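Local atomic coordinates of monovalent Na+/H+ antiporter subunit D (Dietzia sp. DQ12-45-1b, PDB entry 7D3U), a protein that probably takes part, as subunit D of the multi-subunit Mrp complex, in exchanging sodium ions for protons across the cell membrane. Residues R297-I311 against Y329-F341. Residues are numbered along the deposited sequence; the frame is centred on the assembly and turned at random.
Sequences RSILAFHMVSQIGYI and YLLHHMIVKAALF
Phe341 and Tyr329 of helix 320-350 pack against Leu300 and Ile311 of helix 296-316. The two form an antiparallel transmembrane helix pair inside the antiporter domain shared with complex I; the axes of segments 297-311 and 329-341 come within 9.8 Å, running 167° apart. Phe341 is a knob in the hole made by Arg297, Leu300, Ala301 and Met304. With its CG anti to the carbonyl carbon (chi1 -85°), the ring reaches across to the partner helix. Leu300 CD1 lies over one face of this ring, while Arg297 CG meets its edge. The guanidinium of Arg297 turns to Glu348 in a salt bridge. In the middle, Gln307 CB sits 3.3 Å from the centroid of the His333 ring, over its face. Ile311 CD1 touches the edge of that ring, 3.4 Å from His333 CD2. Lys337, kinked at chi2 and chi3, brings NZ to 3.4 Å from His303 CB. Gln307 NE2 donates to Tyr329 OH at 2.9 Å, with the hydroxyl tilted from the amide plane. A leucine in place of Tyr329 would probably leave the Gln307 amide without this acceptor and free to turn. The Tyr329 and Tyr310 rings are inclined to each other by 27° and overlap little, and Tyr310 CB rests over the Tyr329 face.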
# COMPACT_ATOMS: atom_id res chain seq x y z
N ARG A 297 -7.54 -10.68 -7.32
CA ARG A 297 -6.60 -9.62 -6.99
C ARG A 297 -6.95 -8.91 -5.69
O ARG A 297 -6.11 -8.17 -5.17
CB ARG A 297 -6.52 -8.60 -8.12
CG ARG A 297 -5.14 -8.02 -8.31
CD ARG A 297 -4.90 -7.57 -9.74
NE ARG A 297 -6.09 -6.95 -10.30
CZ ARG A 297 -6.42 -5.67 -10.13
NH1 ARG A 297 -5.64 -4.88 -9.40
NH2 ARG A 297 -7.52 -5.18 -10.68
N SER A 298 -8.15 -9.12 -5.15
CA SER A 298 -8.48 -8.59 -3.84
C SER A 298 -8.01 -9.50 -2.71
O SER A 298 -7.90 -9.04 -1.57
CB SER A 298 -9.99 -8.37 -3.72
OG SER A 298 -10.42 -8.54 -2.38
N ILE A 299 -7.74 -10.77 -3.01
CA ILE A 299 -7.14 -11.65 -2.02
C ILE A 299 -5.69 -11.28 -1.78
O ILE A 299 -5.21 -11.25 -0.64
CB ILE A 299 -7.29 -13.12 -2.48
CG1 ILE A 299 -8.68 -13.65 -2.14
CG2 ILE A 299 -6.21 -13.98 -1.86
CD1 ILE A 299 -8.94 -15.03 -2.68
N LEU A 300 -4.96 -10.98 -2.86
CA LEU A 300 -3.54 -10.67 -2.75
C LEU A 300 -3.29 -9.39 -1.97
O LEU A 300 -2.21 -9.25 -1.39
CB LEU A 300 -2.93 -10.57 -4.15
CG LEU A 300 -3.12 -11.81 -5.02
CD1 LEU A 300 -2.55 -11.57 -6.41
CD2 LEU A 300 -2.47 -13.01 -4.38
N ALA A 301 -4.25 -8.46 -1.91
CA ALA A 301 -4.06 -7.26 -1.10
C ALA A 301 -4.02 -7.61 0.38
O ALA A 301 -3.11 -7.19 1.11
CB ALA A 301 -5.17 -6.26 -1.39
N PHE A 302 -5.01 -8.37 0.86
CA PHE A 302 -4.99 -8.81 2.25
C PHE A 302 -3.79 -9.71 2.53
O PHE A 302 -3.23 -9.68 3.63
CB PHE A 302 -6.29 -9.52 2.59
CG PHE A 302 -7.35 -8.62 3.13
CD1 PHE A 302 -7.20 -8.00 4.35
CD2 PHE A 302 -8.52 -8.41 2.42
CE1 PHE A 302 -8.18 -7.18 4.85
CE2 PHE A 302 -9.50 -7.59 2.91
CZ PHE A 302 -9.34 -6.97 4.13
N HIS A 303 -3.38 -10.51 1.54
CA HIS A 303 -2.17 -11.31 1.72
C HIS A 303 -0.94 -10.43 1.85
O HIS A 303 -0.02 -10.75 2.61
CB HIS A 303 -2.01 -12.29 0.57
CG HIS A 303 -2.66 -13.61 0.82
ND1 HIS A 303 -3.12 -14.42 -0.20
CD2 HIS A 303 -2.93 -14.27 1.97
CE1 HIS A 303 -3.65 -15.51 0.31
NE2 HIS A 303 -3.55 -15.45 1.62
N MET A 304 -0.90 -9.32 1.11
CA MET A 304 0.19 -8.37 1.26
C MET A 304 0.18 -7.75 2.65
O MET A 304 1.24 -7.52 3.24
CB MET A 304 0.09 -7.28 0.20
CG MET A 304 1.31 -6.40 0.09
SD MET A 304 1.38 -5.56 -1.49
CE MET A 304 -0.32 -5.02 -1.63
N VAL A 305 -1.01 -7.48 3.19
CA VAL A 305 -1.10 -6.98 4.56
C VAL A 305 -0.53 -8.00 5.54
O VAL A 305 0.25 -7.66 6.45
CB VAL A 305 -2.56 -6.62 4.91
CG1 VAL A 305 -2.71 -6.39 6.40
CG2 VAL A 305 -3.01 -5.40 4.13
N SER A 306 -0.90 -9.27 5.37
CA SER A 306 -0.42 -10.30 6.28
C SER A 306 1.09 -10.49 6.17
O SER A 306 1.78 -10.66 7.17
CB SER A 306 -1.14 -11.62 6.01
OG SER A 306 -0.51 -12.34 4.96
N GLN A 307 1.63 -10.45 4.95
CA GLN A 307 3.07 -10.59 4.79
C GLN A 307 3.81 -9.35 5.28
O GLN A 307 4.97 -9.46 5.70
CB GLN A 307 3.42 -10.87 3.33
CG GLN A 307 2.76 -12.12 2.77
CD GLN A 307 3.16 -13.38 3.52
OE1 GLN A 307 2.32 -14.03 4.14
NE2 GLN A 307 4.43 -13.73 3.45
N ILE A 308 3.17 -8.18 5.24
CA ILE A 308 3.76 -7.00 5.85
C ILE A 308 3.85 -7.19 7.36
O ILE A 308 4.85 -6.83 7.99
CB ILE A 308 2.96 -5.74 5.49
CG1 ILE A 308 3.32 -5.27 4.08
CG2 ILE A 308 3.20 -4.64 6.50
CD1 ILE A 308 4.80 -5.05 3.89
N GLY A 309 2.80 -7.76 7.95
CA GLY A 309 2.89 -8.14 9.36
C GLY A 309 3.99 -9.15 9.61
O GLY A 309 4.63 -9.13 10.66
N TYR A 310 4.20 -10.05 8.66
CA TYR A 310 5.29 -11.02 8.77
C TYR A 310 6.65 -10.33 8.80
O TYR A 310 7.49 -10.63 9.65
CB TYR A 310 5.24 -12.01 7.60
CG TYR A 310 4.62 -13.35 7.92
CD1 TYR A 310 5.39 -14.38 8.43
CD2 TYR A 310 3.28 -13.58 7.68
CE1 TYR A 310 4.83 -15.60 8.71
CE2 TYR A 310 2.71 -14.80 7.96
CZ TYR A 310 3.49 -15.81 8.47
OH TYR A 310 2.92 -17.03 8.75
N ILE A 311 6.88 -9.42 7.86
CA ILE A 311 8.18 -8.77 7.73
C ILE A 311 8.48 -7.93 8.96
O ILE A 311 9.54 -8.06 9.59
CB ILE A 311 8.24 -7.93 6.45
CG1 ILE A 311 8.01 -8.80 5.22
CG2 ILE A 311 9.58 -7.23 6.35
CD1 ILE A 311 7.73 -8.00 3.99
N TYR A 329 12.96 -11.86 4.60
CA TYR A 329 11.53 -11.96 4.32
C TYR A 329 11.05 -10.79 3.48
O TYR A 329 10.23 -10.96 2.58
CB TYR A 329 10.74 -12.04 5.62
CG TYR A 329 9.51 -12.91 5.52
CD1 TYR A 329 8.53 -12.64 4.59
CD2 TYR A 329 9.33 -13.99 6.37
CE1 TYR A 329 7.40 -13.42 4.49
CE2 TYR A 329 8.21 -14.78 6.28
CZ TYR A 329 7.25 -14.49 5.34
OH TYR A 329 6.13 -15.28 5.25
N LEU A 330 11.56 -9.59 3.75
CA LEU A 330 11.21 -8.43 2.94
C LEU A 330 11.62 -8.64 1.49
O LEU A 330 10.80 -8.50 0.56
CB LEU A 330 11.87 -7.18 3.52
CG LEU A 330 11.63 -5.83 2.86
CD1 LEU A 330 10.17 -5.47 2.94
CD2 LEU A 330 12.48 -4.77 3.55
N LEU A 331 12.89 -8.98 1.28
CA LEU A 331 13.41 -9.12 -0.08
C LEU A 331 12.75 -10.28 -0.82
O LEU A 331 12.57 -10.21 -2.04
CB LEU A 331 14.92 -9.31 -0.05
CG LEU A 331 15.68 -8.20 0.67
CD1 LEU A 331 17.15 -8.54 0.75
CD2 LEU A 331 15.47 -6.88 -0.04
N HIS A 332 12.38 -11.34 -0.11
CA HIS A 332 11.68 -12.45 -0.76
C HIS A 332 10.23 -12.09 -1.05
O HIS A 332 9.71 -12.40 -2.14
CB HIS A 332 11.75 -13.70 0.11
CG HIS A 332 10.44 -14.41 0.24
ND1 HIS A 332 9.97 -15.28 -0.72
CD2 HIS A 332 9.49 -14.36 1.20
CE1 HIS A 332 8.79 -15.75 -0.35
NE2 HIS A 332 8.48 -15.21 0.82
N HIS A 333 9.54 -11.46 -0.10
CA HIS A 333 8.11 -11.25 -0.23
C HIS A 333 7.79 -10.19 -1.27
O HIS A 333 6.78 -10.31 -1.96
CB HIS A 333 7.49 -10.85 1.10
CG HIS A 333 6.19 -10.12 0.94
ND1 HIS A 333 5.13 -10.65 0.25
CD2 HIS A 333 5.79 -8.90 1.37
CE1 HIS A 333 4.13 -9.79 0.26
NE2 HIS A 333 4.50 -8.72 0.94
N MET A 334 8.61 -9.15 -1.40
CA MET A 334 8.29 -8.18 -2.44
C MET A 334 8.46 -8.80 -3.83
O MET A 334 7.64 -8.54 -4.72
CB MET A 334 9.14 -6.91 -2.27
CG MET A 334 10.57 -6.99 -2.73
SD MET A 334 11.26 -5.34 -2.90
CE MET A 334 11.40 -4.85 -1.19
N ILE A 335 9.45 -9.68 -3.99
CA ILE A 335 9.61 -10.39 -5.25
C ILE A 335 8.43 -11.31 -5.51
O ILE A 335 7.88 -11.35 -6.62
CB ILE A 335 10.94 -11.18 -5.25
CG1 ILE A 335 12.11 -10.26 -5.57
CG2 ILE A 335 10.88 -12.32 -6.25
CD1 ILE A 335 13.44 -10.97 -5.60
N VAL A 336 8.01 -12.06 -4.49
CA VAL A 336 6.93 -13.03 -4.67
C VAL A 336 5.62 -12.32 -4.97
O VAL A 336 4.91 -12.67 -5.91
CB VAL A 336 6.82 -13.93 -3.43
CG1 VAL A 336 5.40 -14.44 -3.27
CG2 VAL A 336 7.77 -15.08 -3.56
N LYS A 337 5.28 -11.30 -4.17
CA LYS A 337 4.05 -10.56 -4.40
C LYS A 337 4.08 -9.86 -5.75
O LYS A 337 3.03 -9.69 -6.38
CB LYS A 337 3.84 -9.55 -3.27
CG LYS A 337 2.43 -8.99 -3.21
CD LYS A 337 1.41 -10.10 -3.07
CE LYS A 337 1.52 -10.77 -1.71
NZ LYS A 337 0.58 -11.91 -1.59
N ALA A 338 5.26 -9.44 -6.21
CA ALA A 338 5.36 -8.96 -7.58
C ALA A 338 5.03 -10.07 -8.57
O ALA A 338 4.22 -9.88 -9.48
CB ALA A 338 6.75 -8.39 -7.84
N ALA A 339 5.63 -11.24 -8.38
CA ALA A 339 5.36 -12.38 -9.26
C ALA A 339 3.93 -12.89 -9.13
O ALA A 339 3.48 -13.65 -9.99
CB ALA A 339 6.33 -13.52 -8.98
N LEU A 340 3.22 -12.50 -8.07
CA LEU A 340 1.86 -12.95 -7.86
C LEU A 340 0.85 -11.97 -8.45
O LEU A 340 -0.19 -12.39 -8.97
CB LEU A 340 1.59 -13.15 -6.37
CG LEU A 340 0.78 -14.37 -5.96
CD1 LEU A 340 1.10 -15.55 -6.86
CD2 LEU A 340 1.05 -14.72 -4.52
N PHE A 341 1.13 -10.67 -8.38
CA PHE A 341 0.29 -9.69 -9.05
C PHE A 341 0.51 -9.67 -10.55
O PHE A 341 -0.33 -9.13 -11.28
CB PHE A 341 0.55 -8.30 -8.48
CG PHE A 341 -0.23 -7.98 -7.24
CD1 PHE A 341 -1.59 -7.76 -7.31
CD2 PHE A 341 0.39 -7.89 -6.02
CE1 PHE A 341 -2.31 -7.47 -6.17
CE2 PHE A 341 -0.32 -7.60 -4.88
CZ PHE A 341 -1.68 -7.38 -4.96